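Long-range contacts in protein piwi (Drosophila melanogaster, PDB 6KR6), which binds piRNAs directly and, in complex with them, represses transposable elements through transposon methylation and silencing: residues A689-T694 and Y743-S748; L575-F580 and P778-Y783; L166-S171 and K384-W389; V97-L102 and Y113-L118. All blocks are in the same frame, centred on the assembly; numbering follows the deposited sequence.

Contact 1. Residues A689-T694 and Y743-S748; sequences AYIVVT and YNVLYS
V692 and N744 form the regular centre of this antiparallel strand pair in the RNase H-like Piwi domain, whose N-to-C directions differ by 152°. Four backbone hydrogen bonds join the strands. V692 N donates to N744 O at 2.8 Å, and N744 N returns the bond to V692 O at 3.0 Å, which defines a hydrogen-bonded pair. Beyond the I691-V745 pair the register shifts by one: Y690 N bonds to Y747 O at 2.9 Å, whereas Y690 O takes the N-H of L746, a bond more bent at hydrogen (131°). L746 and Y747 thus stand opposite the single residue Y690, the signature of a classic beta bulge, and the chain turns a corner at L746.

The apolar contacts divide between the two faces. On the face of I691, V693, Y743 and V745, I691 has CG1 anti to its own carbonyl carbon (chi1 -51°), and this branch lies 3.8 Å from V745 CG2. Its other branch, CG2, comes to the edge of the Y743 ring, near the ring plane, while V693 CG2 packs 3.6 Å from Y743 CD1. An alanine in place of I691 would probably open a gap where CG1 meets V745 CG2 and CG2 meets the edge of Y743. On the side of Y690, V692 and N744, L746 at the corner brings CD1 to 3.8 Å from V692 CG2 and 4.1 Å from Y690 CE1.

V693 lies near D652, an active-site residue by similarity. Strand 687-695 also pairs, in parallel, with strand 646-652. Helix 659-680 touches Y690, N744 and L746 and supplies E666 to Y690 OH; helix 754-764 packs on A689, I691 and Y743.

Contact 2. Residues L575-F580 and P778-Y783; sequences LMTIGF and PAVCQY. With HG (mercury (II) ion), chain G.
V780 on the first turn of helix 779-795 packs against T577 and G579 of strand 575-584, the opening strand of the RNase H-like fold of the Piwi domain. The short segments run at 34° to each other, and their axes approach to 6.2 Å, a close spacing for a helix on a strand. The contact is van der Waals packing throughout. V780 CG2 rests on the strand backbone, 3.5 Å from G579 N, and is also 3.9 Å from T577 CG2; the two side chains cross at about a right angle. The second branch, V780 CG1, stands anti to its own carbonyl carbon (chi1 -68°) and faces T577 O.

The close spacing depends on G579. Its CA lies 4.2 Å from C781 N, and a beta carbon built on it would fall 2.5 Å from V780 C, inside the helix backbone. Glycine therefore lets the helix settle directly on the strand.

C781 is next to this point of closest approach. Its SG lies 4.2 Å from F580 O and binds a mercury ion at 2.7 Å, with D652 OD2 as the other protein ligand. P778 occupies the N-cap position of the helix, and Q782 packs on a phosphate of the bound RNA.

D581 follows the segment directly on the strand, and it and D652 are the active-site aspartates inferred by similarity. A strand carrying one aspartate, paired in parallel with a strand ending in another and overlaid by a C-terminal helix, is the layout of RNase H-like nuclease centres.

Contact 3. Residues L166-S171 and K384-W389; sequences LILRRS and KVLRDW
S171 and V385 bring helices 158-172 and 380-388 closest, with CA atoms 5.3 Å apart. This is a roughly antiparallel helix-helix packing: the N-to-C directions differ by 147°, and the short axes approach to 8.9 Å. It joins a helix in the region that interacts with CBX5 and papi to a much later part of the chain.

The main side-chain feature is a CH-pi contact. I167 and W389, the latter just beyond the end of helix 380-388, reach toward each other tip to tip, and I167 CD1 stands 3.4 Å from the centroid of the six-membered ring, only 9° off its normal. An alanine in place of W389 would probably leave I167 CD1 without its aromatic platform and open a gap beside L114, which also touches the indole.

R170 keeps an extended chain from CG to NE, with CG anti to the backbone N. Its CG packs 3.7 Å from V385 CG1, so the aliphatic part of the arginine lies across the valine. Farther out, the guanidinium stands almost perpendicular to the indole (86°), with NH1 near the ring plane at its edge.

Deeper in the interface, L168 CD2 meets L386 CD2 at 4.2 Å, and S171 CB lies 4.0 Å from that same L386 CD2.

Contact 4. Residues V97-L102 and Y113-L118; sequences VRMGVL and YLFDGL
L118, whose CD2 packs beside R98, gives its backbone N-H to D116 OD1 at 2.7 Å, closing an Asx turn. The donor lies 50° out of the carboxylate plane, and Q119 N adds a weak second bond to the same oxygen. The turn follows edge strand 114-115 of the five-stranded antiparallel sheet in the N-terminal domain; helix 95-103 packs against F115 of this strand and G117 of the turn.

The R98 guanidinium presents one face to G117 O, which lies 3.0 Å above its plane and toward the rim; the angle is too poor for a hydrogen bond. L118 CD2 is 3.6 Å from R98 NH2, which also makes a salt bridge to E87. G117 has a positive phi (96°), at which a side chain would jam against the preceding carbonyl oxygen.

F115 is the apolar centre. Its CG is anti to the backbone N (chi1 -173°), and the ring lies against the helix. L102 CD1 makes a CH-pi contact 3.4 Å from the ring centroid, while G117 N lies over the opposite face. R98 O and M99 CA come to the ring edge, and M99 runs past it in the opposite direction, with CG 4.0 Å from F115 CD2.

In the fold
The contacts form two groups. Contacts 1 and 2, with centres about 13 Å apart, belong to the Piwi domain and meet where Y743 CE1 packs 3.5 Å from P778 CD; along the chain, contact 1 is nested inside the loop that contact 2 closes. Both border the active site inferred by similarity: the side chains of V693 and C781 lie about 5 Å and about 4 Å from that of D652. Contacts 3 and 4, with centres about 17 Å apart, meet through L114, which points away from helix 95-103; its CG is 3.6 Å from W389 CZ2. Contact 2 and contact 4 lie on opposite sides of the chain's centre, their own centres about 54 Å apart.

Contact 1. Residues A689-T694 and Y743-S748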
loop_
_atom_site.group_PDB
_atom_site.type_symbol
_atom_site.label_atom_id
_atom_site.label_comp_id
_atom_site.label_asym_id
_atom_site.label_seq_id
_atom_site.Cartn_x
_atom_site.Cartn_y
_atom_site.Cartn_z
ATOM N N ALA A 689 21.531 5.091 -2.544
ATOM C CA ALA A 689 20.381 5.533 -1.765
ATOM C C ALA A 689 19.295 4.476 -1.897
ATOM O O ALA A 689 18.871 4.155 -3.012
ATOM C CB ALA A 689 19.870 6.894 -2.241
ATOM N N TYR A 690 18.859 3.929 -0.767
ATOM C CA TYR A 690 17.820 2.906 -0.729
ATOM C C TYR A 690 16.603 3.507 -0.040
ATOM O O TYR A 690 16.638 3.787 1.163
ATOM C CB TYR A 690 18.310 1.657 0.000
ATOM C CG TYR A 690 17.372 0.477 -0.104
ATOM C CD1 TYR A 690 16.333 0.310 0.799
ATOM C CD2 TYR A 690 17.528 -0.473 -1.108
ATOM C CE1 TYR A 690 15.473 -0.768 0.709
ATOM C CE2 TYR A 690 16.672 -1.556 -1.207
ATOM C CZ TYR A 690 15.646 -1.698 -0.296
ATOM O OH TYR A 690 14.788 -2.772 -0.385
ATOM N N ILE A 691 15.529 3.704 -0.801
ATOM C CA ILE A 691 14.328 4.374 -0.320
ATOM C C ILE A 691 13.147 3.426 -0.467
ATOM O O ILE A 691 12.948 2.835 -1.534
ATOM C CB ILE A 691 14.070 5.685 -1.081
ATOM C CG1 ILE A 691 15.332 6.547 -1.089
ATOM C CG2 ILE A 691 12.915 6.447 -0.460
ATOM C CD1 ILE A 691 15.198 7.787 -1.930
ATOM N N VAL A 692 12.365 3.289 0.599
ATOM C CA VAL A 692 11.156 2.477 0.592
ATOM C C VAL A 692 9.970 3.404 0.362
ATOM O O VAL A 692 9.750 4.348 1.131
ATOM C CB VAL A 692 10.998 1.689 1.900
ATOM C CG1 VAL A 692 9.762 0.811 1.836
ATOM C CG2 VAL A 692 12.241 0.854 2.167
ATOM N N VAL A 693 9.206 3.136 -0.693
ATOM C CA VAL A 693 8.098 3.988 -1.110
ATOM C C VAL A 693 6.797 3.359 -0.629
ATOM O O VAL A 693 6.464 2.232 -1.014
ATOM C CB VAL A 693 8.091 4.184 -2.633
ATOM C CG1 VAL A 693 6.787 4.818 -3.078
ATOM C CG2 VAL A 693 9.276 5.037 -3.058
ATOM N N THR A 694 6.055 4.091 0.203
ATOM C CA THR A 694 4.820 3.598 0.801
ATOM C C THR A 694 3.711 4.624 0.615
ATOM O O THR A 694 3.886 5.799 0.953
ATOM C CB THR A 694 5.007 3.303 2.295
ATOM O OG1 THR A 694 5.966 2.250 2.464
ATOM C CG2 THR A 694 3.690 2.883 2.928
ATOM N N TYR A 743 8.307 8.427 1.667
ATOM C CA TYR A 743 9.609 7.983 1.190
ATOM C C TYR A 743 10.528 7.818 2.392
ATOM O O TYR A 743 10.809 8.792 3.100
ATOM C CB TYR A 743 10.194 8.972 0.183
ATOM C CG TYR A 743 9.289 9.232 -0.999
ATOM C CD1 TYR A 743 9.394 8.477 -2.159
ATOM C CD2 TYR A 743 8.325 10.229 -0.952
ATOM C CE1 TYR A 743 8.567 8.709 -3.239
ATOM C CE2 TYR A 743 7.494 10.465 -2.028
ATOM C CZ TYR A 743 7.620 9.705 -3.169
ATOM O OH TYR A 743 6.795 9.938 -4.245
ATOM N N ASN A 744 10.993 6.590 2.612
ATOM C CA ASN A 744 11.777 6.223 3.787
ATOM C C ASN A 744 13.172 5.811 3.336
ATOM O O ASN A 744 13.349 4.742 2.742
ATOM C CB ASN A 744 11.092 5.097 4.559
ATOM C CG ASN A 744 11.711 4.854 5.919
ATOM O OD1 ASN A 744 11.303 3.946 6.637
ATOM N ND2 ASN A 744 12.691 5.672 6.287
ATOM N N VAL A 745 14.163 6.645 3.644
ATOM C CA VAL A 745 15.541 6.423 3.217
ATOM C C VAL A 745 16.217 5.554 4.273
ATOM O O VAL A 745 16.672 6.047 5.307
ATOM C CB VAL A 745 16.286 7.742 3.013
ATOM C CG1 VAL A 745 17.691 7.482 2.503
ATOM C CG2 VAL A 745 15.516 8.642 2.057
ATOM N N LEU A 746 16.285 4.248 4.010
ATOM C CA LEU A 746 16.943 3.342 4.948
ATOM C C LEU A 746 18.451 3.557 4.951
ATOM O O LEU A 746 19.062 3.719 6.014
ATOM C CB LEU A 746 16.602 1.893 4.606
ATOM C CG LEU A 746 15.127 1.523 4.758
ATOM C CD1 LEU A 746 14.943 0.021 4.651
ATOM C CD2 LEU A 746 14.584 2.043 6.079
ATOM N N TYR A 747 19.071 3.563 3.773
ATOM C CA TYR A 747 20.501 3.800 3.649
ATOM C C TYR A 747 20.758 4.915 2.648
ATOM O O TYR A 747 20.057 5.027 1.637
ATOM C CB TYR A 747 21.249 2.535 3.212
ATOM C CG TYR A 747 22.740 2.744 3.096
ATOM C CD1 TYR A 747 23.545 2.757 4.227
ATOM C CD2 TYR A 747 23.342 2.941 1.860
ATOM C CE1 TYR A 747 24.908 2.954 4.131
ATOM C CE2 TYR A 747 24.705 3.138 1.754
ATOM C CZ TYR A 747 25.483 3.144 2.892
ATOM O OH TYR A 747 26.841 3.339 2.792
ATOM N N SER A 748 21.775 5.728 2.924
ATOM C CA SER A 748 22.147 6.820 2.029
ATOM C C SER A 748 23.640 7.081 2.144
ATOM O O SER A 748 24.124 7.467 3.213
ATOM C CB SER A 748 21.355 8.088 2.351
ATOM O OG SER A 748 21.838 9.191 1.600
#

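Contact 2. Residues L575-F580 and P778-Y783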
loop_
_atom_site.group_PDB
_atom_site.type_symbol
_atom_site.label_atom_id
_atom_site.label_comp_id
_atom_site.label_asym_id
_atom_site.label_seq_id
_atom_site.Cartn_x
_atom_site.Cartn_y
_atom_site.Cartn_z
ATOM N N LEU A 575 24.003 8.662 -12.917
ATOM C CA LEU A 575 22.987 8.209 -11.976
ATOM C C LEU A 575 22.097 7.168 -12.638
ATOM O O LEU A 575 21.591 7.386 -13.745
ATOM C CB LEU A 575 22.144 9.384 -11.478
ATOM C CG LEU A 575 20.766 9.060 -10.891
ATOM C CD1 LEU A 575 20.869 8.168 -9.661
ATOM C CD2 LEU A 575 20.013 10.340 -10.559
ATOM N N MET A 576 21.913 6.043 -11.958
ATOM C CA MET A 576 20.985 5.003 -12.372
ATOM C C MET A 576 19.881 4.907 -11.332
ATOM O O MET A 576 20.152 4.636 -10.157
ATOM C CB MET A 576 21.703 3.665 -12.536
ATOM C CG MET A 576 20.802 2.443 -12.477
ATOM S SD MET A 576 21.627 1.028 -13.233
ATOM C CE MET A 576 20.726 -0.335 -12.507
ATOM N N THR A 577 18.646 5.146 -11.758
ATOM C CA THR A 577 17.486 5.061 -10.883
ATOM C C THR A 577 16.813 3.714 -11.086
ATOM O O THR A 577 16.489 3.344 -12.219
ATOM C CB THR A 577 16.494 6.189 -11.166
ATOM O OG1 THR A 577 17.203 7.427 -11.303
ATOM C CG2 THR A 577 15.497 6.312 -10.027
ATOM N N ILE A 578 16.614 2.979 -9.996
ATOM C CA ILE A 578 16.009 1.656 -10.044
ATOM C C ILE A 578 14.667 1.696 -9.331
ATOM O O ILE A 578 14.541 2.270 -8.244
ATOM C CB ILE A 578 16.912 0.580 -9.415
ATOM C CG1 ILE A 578 18.334 0.663 -9.964
ATOM C CG2 ILE A 578 16.344 -0.802 -9.682
ATOM C CD1 ILE A 578 19.272 -0.339 -9.322
ATOM N N GLY A 579 13.666 1.084 -9.954
ATOM C CA GLY A 579 12.399 0.816 -9.308
ATOM C C GLY A 579 12.136 -0.678 -9.310
ATOM O O GLY A 579 12.612 -1.404 -10.182
ATOM N N PHE A 580 11.372 -1.133 -8.323
ATOM C CA PHE A 580 11.121 -2.560 -8.160
ATOM C C PHE A 580 9.774 -2.746 -7.482
ATOM O O PHE A 580 9.477 -2.061 -6.500
ATOM C CB PHE A 580 12.236 -3.218 -7.337
ATOM C CG PHE A 580 11.983 -4.664 -7.009
ATOM C CD1 PHE A 580 12.152 -5.647 -7.969
ATOM C CD2 PHE A 580 11.599 -5.042 -5.731
ATOM C CE1 PHE A 580 11.924 -6.976 -7.668
ATOM C CE2 PHE A 580 11.373 -6.370 -5.426
ATOM C CZ PHE A 580 11.536 -7.337 -6.396
ATOM N N PRO A 778 7.514 7.536 -7.795
ATOM C CA PRO A 778 8.533 7.721 -8.834
ATOM C C PRO A 778 8.227 6.884 -10.071
ATOM O O PRO A 778 7.590 5.831 -9.994
ATOM C CB PRO A 778 9.823 7.264 -8.145
ATOM C CG PRO A 778 9.591 7.587 -6.711
ATOM C CD PRO A 778 8.120 7.364 -6.460
ATOM N N ALA A 779 8.701 7.368 -11.222
ATOM C CA ALA A 779 8.307 6.786 -12.502
ATOM C C ALA A 779 8.753 5.336 -12.630
ATOM O O ALA A 779 7.989 4.485 -13.099
ATOM C CB ALA A 779 8.874 7.614 -13.648
ATOM N N VAL A 780 9.992 5.036 -12.232
ATOM C CA VAL A 780 10.484 3.664 -12.328
ATOM C C VAL A 780 9.645 2.723 -11.475
ATOM O O VAL A 780 9.414 1.568 -11.853
ATOM C CB VAL A 780 11.976 3.603 -11.950
ATOM C CG1 VAL A 780 12.820 4.306 -13.004
ATOM C CG2 VAL A 780 12.204 4.232 -10.585
ATOM N N CYS A 781 9.149 3.200 -10.331
ATOM C CA CYS A 781 8.322 2.354 -9.473
ATOM C C CYS A 781 6.977 2.051 -10.125
ATOM O O CYS A 781 6.489 0.914 -10.063
ATOM C CB CYS A 781 8.124 3.027 -8.114
ATOM S SG CYS A 781 8.259 1.927 -6.686
ATOM N N GLN A 782 6.362 3.055 -10.758
ATOM C CA GLN A 782 5.108 2.825 -11.466
ATOM C C GLN A 782 5.319 1.907 -12.666
ATOM O O GLN A 782 4.461 1.071 -12.976
ATOM C CB GLN A 782 4.503 4.160 -11.904
ATOM C CG GLN A 782 3.123 4.046 -12.533
ATOM C CD GLN A 782 2.013 3.946 -11.506
ATOM O OE1 GLN A 782 2.077 4.562 -10.442
ATOM N NE2 GLN A 782 0.983 3.169 -11.823
ATOM N N TYR A 783 6.460 2.042 -13.347
ATOM C CA TYR A 783 6.802 1.120 -14.426
ATOM C C TYR A 783 6.916 -0.308 -13.911
ATOM O O TYR A 783 6.418 -1.248 -14.543
ATOM C CB TYR A 783 8.112 1.545 -15.090
ATOM C CG TYR A 783 8.016 2.762 -15.987
ATOM C CD1 TYR A 783 6.994 2.887 -16.918
ATOM C CD2 TYR A 783 8.956 3.783 -15.904
ATOM C CE1 TYR A 783 6.911 3.995 -17.739
ATOM C CE2 TYR A 783 8.878 4.895 -16.718
ATOM C CZ TYR A 783 7.854 4.996 -17.633
ATOM O OH TYR A 783 7.776 6.102 -18.444
HETATM HG HG HG G . 5.571 1.582 -7.126
#

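Contact 3. Residues L166-S171 and K384-W389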
loop_
_atom_site.group_PDB
_atom_site.type_symbol
_atom_site.label_atom_id
_atom_site.label_comp_id
_atom_site.label_asym_id
_atom_site.label_seq_id
_atom_site.Cartn_x
_atom_site.Cartn_y
_atom_site.Cartn_z
ATOM N N LEU A 166 -1.108 1.308 25.455
ATOM C CA LEU A 166 -2.027 0.625 26.362
ATOM C C LEU A 166 -3.007 1.606 26.997
ATOM O O LEU A 166 -4.196 1.297 27.148
ATOM C CB LEU A 166 -1.247 -0.135 27.433
ATOM C CG LEU A 166 -1.030 -1.624 27.148
ATOM C CD1 LEU A 166 -2.366 -2.350 27.079
ATOM C CD2 LEU A 166 -0.243 -1.827 25.862
ATOM N N ILE A 167 -2.533 2.801 27.358
ATOM C CA ILE A 167 -3.416 3.816 27.933
ATOM C C ILE A 167 -4.488 4.221 26.928
ATOM O O ILE A 167 -5.681 4.303 27.254
ATOM C CB ILE A 167 -2.598 5.032 28.403
ATOM C CG1 ILE A 167 -1.718 4.662 29.598
ATOM C CG2 ILE A 167 -3.517 6.197 28.741
ATOM C CD1 ILE A 167 -0.749 5.750 29.999
ATOM N N LEU A 168 -4.077 4.479 25.685
ATOM C CA LEU A 168 -5.037 4.897 24.672
ATOM C C LEU A 168 -6.016 3.782 24.329
ATOM O O LEU A 168 -7.184 4.059 24.053
ATOM C CB LEU A 168 -4.307 5.381 23.420
ATOM C CG LEU A 168 -3.511 6.673 23.613
ATOM C CD1 LEU A 168 -2.951 7.163 22.288
ATOM C CD2 LEU A 168 -4.370 7.746 24.269
ATOM N N ARG A 169 -5.573 2.522 24.355
ATOM C CA ARG A 169 -6.502 1.415 24.139
ATOM C C ARG A 169 -7.506 1.311 25.280
ATOM O O ARG A 169 -8.700 1.072 25.050
ATOM C CB ARG A 169 -5.734 0.103 23.977
ATOM C CG ARG A 169 -4.936 -0.011 22.686
ATOM C CD ARG A 169 -4.295 -1.385 22.555
ATOM N NE ARG A 169 -5.298 -2.440 22.445
ATOM C CZ ARG A 169 -5.020 -3.740 22.403
ATOM N NH1 ARG A 169 -3.761 -4.153 22.467
ATOM N NH2 ARG A 169 -6.001 -4.626 22.301
ATOM N N ARG A 170 -7.038 1.487 26.519
ATOM C CA ARG A 170 -7.947 1.515 27.661
ATOM C C ARG A 170 -8.979 2.625 27.512
ATOM O O ARG A 170 -10.144 2.456 27.890
ATOM C CB ARG A 170 -7.145 1.690 28.951
ATOM C CG ARG A 170 -7.954 1.579 30.232
ATOM C CD ARG A 170 -7.056 1.780 31.445
ATOM N NE ARG A 170 -7.806 1.799 32.697
ATOM C CZ ARG A 170 -7.265 2.045 33.885
ATOM N NH1 ARG A 170 -5.966 2.295 33.983
ATOM N NH2 ARG A 170 -8.019 2.044 34.975
ATOM N N SER A 171 -8.569 3.769 26.958
ATOM C CA SER A 171 -9.522 4.852 26.719
ATOM C C SER A 171 -10.509 4.487 25.614
ATOM O O SER A 171 -11.720 4.695 25.754
ATOM C CB SER A 171 -8.776 6.143 26.371
ATOM O OG SER A 171 -9.682 7.223 26.224
ATOM N N LYS A 384 -12.758 9.381 31.550
ATOM C CA LYS A 384 -12.258 9.006 32.867
ATOM C C LYS A 384 -10.850 8.430 32.774
ATOM O O LYS A 384 -9.948 8.828 33.522
ATOM C CB LYS A 384 -13.211 8.005 33.520
ATOM N N VAL A 385 -10.646 7.486 31.851
ATOM C CA VAL A 385 -9.324 6.901 31.655
ATOM C C VAL A 385 -8.323 7.973 31.246
ATOM O O VAL A 385 -7.193 8.013 31.748
ATOM C CB VAL A 385 -9.388 5.764 30.617
ATOM C CG1 VAL A 385 -7.989 5.286 30.261
ATOM C CG2 VAL A 385 -10.233 4.614 31.142
ATOM N N LEU A 386 -8.722 8.865 30.336
ATOM C CA LEU A 386 -7.804 9.908 29.887
ATOM C C LEU A 386 -7.421 10.845 31.028
ATOM O O LEU A 386 -6.249 11.211 31.174
ATOM C CB LEU A 386 -8.422 10.694 28.733
ATOM C CG LEU A 386 -8.359 10.036 27.354
ATOM C CD1 LEU A 386 -8.961 10.955 26.305
ATOM C CD2 LEU A 386 -6.925 9.675 26.996
ATOM N N ARG A 387 -8.394 11.238 31.851
ATOM C CA ARG A 387 -8.135 12.219 32.898
ATOM C C ARG A 387 -7.368 11.617 34.066
ATOM O O ARG A 387 -6.596 12.326 34.724
ATOM C CB ARG A 387 -9.452 12.822 33.386
ATOM N N ASP A 388 -7.563 10.324 34.346
ATOM C CA ASP A 388 -6.861 9.700 35.464
ATOM C C ASP A 388 -5.349 9.786 35.303
ATOM O O ASP A 388 -4.620 9.834 36.301
ATOM C CB ASP A 388 -7.299 8.244 35.611
ATOM N N TRP A 389 -4.861 9.813 34.066
ATOM C CA TRP A 389 -3.440 9.966 33.795
ATOM C C TRP A 389 -3.027 11.418 33.613
ATOM O O TRP A 389 -1.866 11.679 33.279
ATOM C CB TRP A 389 -3.056 9.155 32.553
ATOM C CG TRP A 389 -3.104 7.679 32.781
ATOM C CD1 TRP A 389 -4.206 6.877 32.731
ATOM C CD2 TRP A 389 -2.000 6.826 33.101
ATOM N NE1 TRP A 389 -3.856 5.576 32.999
ATOM C CE2 TRP A 389 -2.507 5.518 33.229
ATOM C CE3 TRP A 389 -0.632 7.042 33.291
ATOM C CZ2 TRP A 389 -1.694 4.430 33.536
ATOM C CZ3 TRP A 389 0.174 5.960 33.596
ATOM C CH2 TRP A 389 -0.360 4.671 33.717
#

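Contact 4. Residues V97-L102 and Y113-L118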
loop_
_atom_site.group_PDB
_atom_site.type_symbol
_atom_site.label_atom_id
_atom_site.label_comp_id
_atom_site.label_asym_id
_atom_site.label_seq_id
_atom_site.Cartn_x
_atom_site.Cartn_y
_atom_site.Cartn_z
ATOM N N VAL A 97 -5.466 -12.317 41.202
ATOM C CA VAL A 97 -5.690 -12.053 42.619
ATOM C C VAL A 97 -4.748 -10.959 43.106
ATOM O O VAL A 97 -5.133 -10.097 43.904
ATOM C CB VAL A 97 -5.528 -13.348 43.436
ATOM C CG1 VAL A 97 -5.703 -13.070 44.919
ATOM C CG2 VAL A 97 -6.521 -14.398 42.965
ATOM N N ARG A 98 -3.503 -10.971 42.624
ATOM C CA ARG A 98 -2.562 -9.911 42.971
ATOM C C ARG A 98 -3.028 -8.564 42.432
ATOM O O ARG A 98 -2.867 -7.530 43.092
ATOM C CB ARG A 98 -1.174 -10.250 42.429
ATOM C CG ARG A 98 -0.663 -11.622 42.838
ATOM C CD ARG A 98 0.567 -12.019 42.033
ATOM N NE ARG A 98 1.812 -11.583 42.657
ATOM C CZ ARG A 98 3.002 -11.644 42.067
ATOM N NH1 ARG A 98 3.105 -12.114 40.832
ATOM N NH2 ARG A 98 4.087 -11.229 42.708
ATOM N N MET A 99 -3.605 -8.559 41.228
ATOM C CA MET A 99 -4.136 -7.322 40.666
ATOM C C MET A 99 -5.254 -6.765 41.535
ATOM O O MET A 99 -5.292 -5.562 41.813
ATOM C CB MET A 99 -4.630 -7.562 39.241
ATOM C CG MET A 99 -3.548 -8.039 38.289
ATOM S SD MET A 99 -4.129 -8.162 36.591
ATOM C CE MET A 99 -4.695 -6.485 36.315
ATOM N N GLY A 100 -6.163 -7.629 41.987
ATOM C CA GLY A 100 -7.208 -7.175 42.897
ATOM C C GLY A 100 -6.659 -6.693 44.229
ATOM O O GLY A 100 -7.122 -5.685 44.783
ATOM N N VAL A 101 -5.658 -7.400 44.758
ATOM C CA VAL A 101 -5.072 -7.033 46.043
ATOM C C VAL A 101 -4.419 -5.659 45.958
ATOM O O VAL A 101 -4.528 -4.846 46.885
ATOM C CB VAL A 101 -4.075 -8.116 46.497
ATOM C CG1 VAL A 101 -3.114 -7.567 47.536
ATOM C CG2 VAL A 101 -4.827 -9.316 47.052
ATOM N N LEU A 102 -3.741 -5.370 44.846
ATOM C CA LEU A 102 -3.171 -4.037 44.683
ATOM C C LEU A 102 -4.262 -3.003 44.420
ATOM O O LEU A 102 -4.161 -1.859 44.877
ATOM C CB LEU A 102 -2.132 -4.029 43.558
ATOM C CG LEU A 102 -0.815 -3.304 43.872
ATOM C CD1 LEU A 102 0.079 -3.262 42.647
ATOM C CD2 LEU A 102 -1.051 -1.897 44.400
ATOM N N TYR A 113 -3.403 3.338 36.583
ATOM C CA TYR A 113 -2.140 2.624 36.681
ATOM C C TYR A 113 -2.241 1.322 35.902
ATOM O O TYR A 113 -3.329 0.769 35.722
ATOM C CB TYR A 113 -1.748 2.354 38.146
ATOM C CG TYR A 113 -2.610 1.345 38.872
ATOM C CD1 TYR A 113 -3.754 1.740 39.554
ATOM C CD2 TYR A 113 -2.269 -0.002 38.891
ATOM C CE1 TYR A 113 -4.541 0.820 40.222
ATOM C CE2 TYR A 113 -3.050 -0.927 39.555
ATOM C CZ TYR A 113 -4.183 -0.510 40.219
ATOM O OH TYR A 113 -4.962 -1.428 40.881
ATOM N N LEU A 114 -1.092 0.839 35.436
ATOM C CA LEU A 114 -1.009 -0.387 34.649
ATOM C C LEU A 114 -0.245 -1.419 35.466
ATOM O O LEU A 114 0.950 -1.248 35.726
ATOM C CB LEU A 114 -0.324 -0.131 33.306
ATOM C CG LEU A 114 -0.885 1.040 32.494
ATOM C CD1 LEU A 114 -0.118 1.202 31.193
ATOM C CD2 LEU A 114 -2.369 0.851 32.231
ATOM N N PHE A 115 -0.926 -2.487 35.868
ATOM C CA PHE A 115 -0.331 -3.519 36.706
ATOM C C PHE A 115 -0.525 -4.870 36.039
ATOM O O PHE A 115 -1.651 -5.226 35.676
ATOM C CB PHE A 115 -0.955 -3.515 38.105
ATOM C CG PHE A 115 -0.272 -4.433 39.075
ATOM C CD1 PHE A 115 1.096 -4.359 39.269
ATOM C CD2 PHE A 115 -1.000 -5.354 39.810
ATOM C CE1 PHE A 115 1.731 -5.198 40.162
ATOM C CE2 PHE A 115 -0.373 -6.195 40.709
ATOM C CZ PHE A 115 0.996 -6.116 40.886
ATOM N N ASP A 116 0.563 -5.619 35.870
ATOM C CA ASP A 116 0.466 -6.940 35.258
ATOM C C ASP A 116 0.589 -8.071 36.273
ATOM O O ASP A 116 0.670 -9.238 35.879
ATOM C CB ASP A 116 1.523 -7.105 34.163
ATOM C CG ASP A 116 2.900 -7.395 34.721
ATOM O OD1 ASP A 116 3.222 -6.872 35.807
ATOM O OD2 ASP A 116 3.660 -8.147 34.076
ATOM N N GLY A 117 0.587 -7.755 37.564
ATOM C CA GLY A 117 0.914 -8.715 38.594
ATOM C C GLY A 117 2.357 -8.658 39.050
ATOM O O GLY A 117 2.690 -9.256 40.080
ATOM N N LEU A 118 3.215 -7.954 38.311
ATOM C CA LEU A 118 4.616 -7.793 38.678
ATOM C C LEU A 118 5.090 -6.396 38.295
ATOM O O LEU A 118 5.524 -5.624 39.156
ATOM C CB LEU A 118 5.474 -8.866 38.002
ATOM C CG LEU A 118 6.661 -9.411 38.801
ATOM C CD1 LEU A 118 7.738 -8.353 38.996
ATOM C CD2 LEU A 118 6.192 -9.955 40.141
#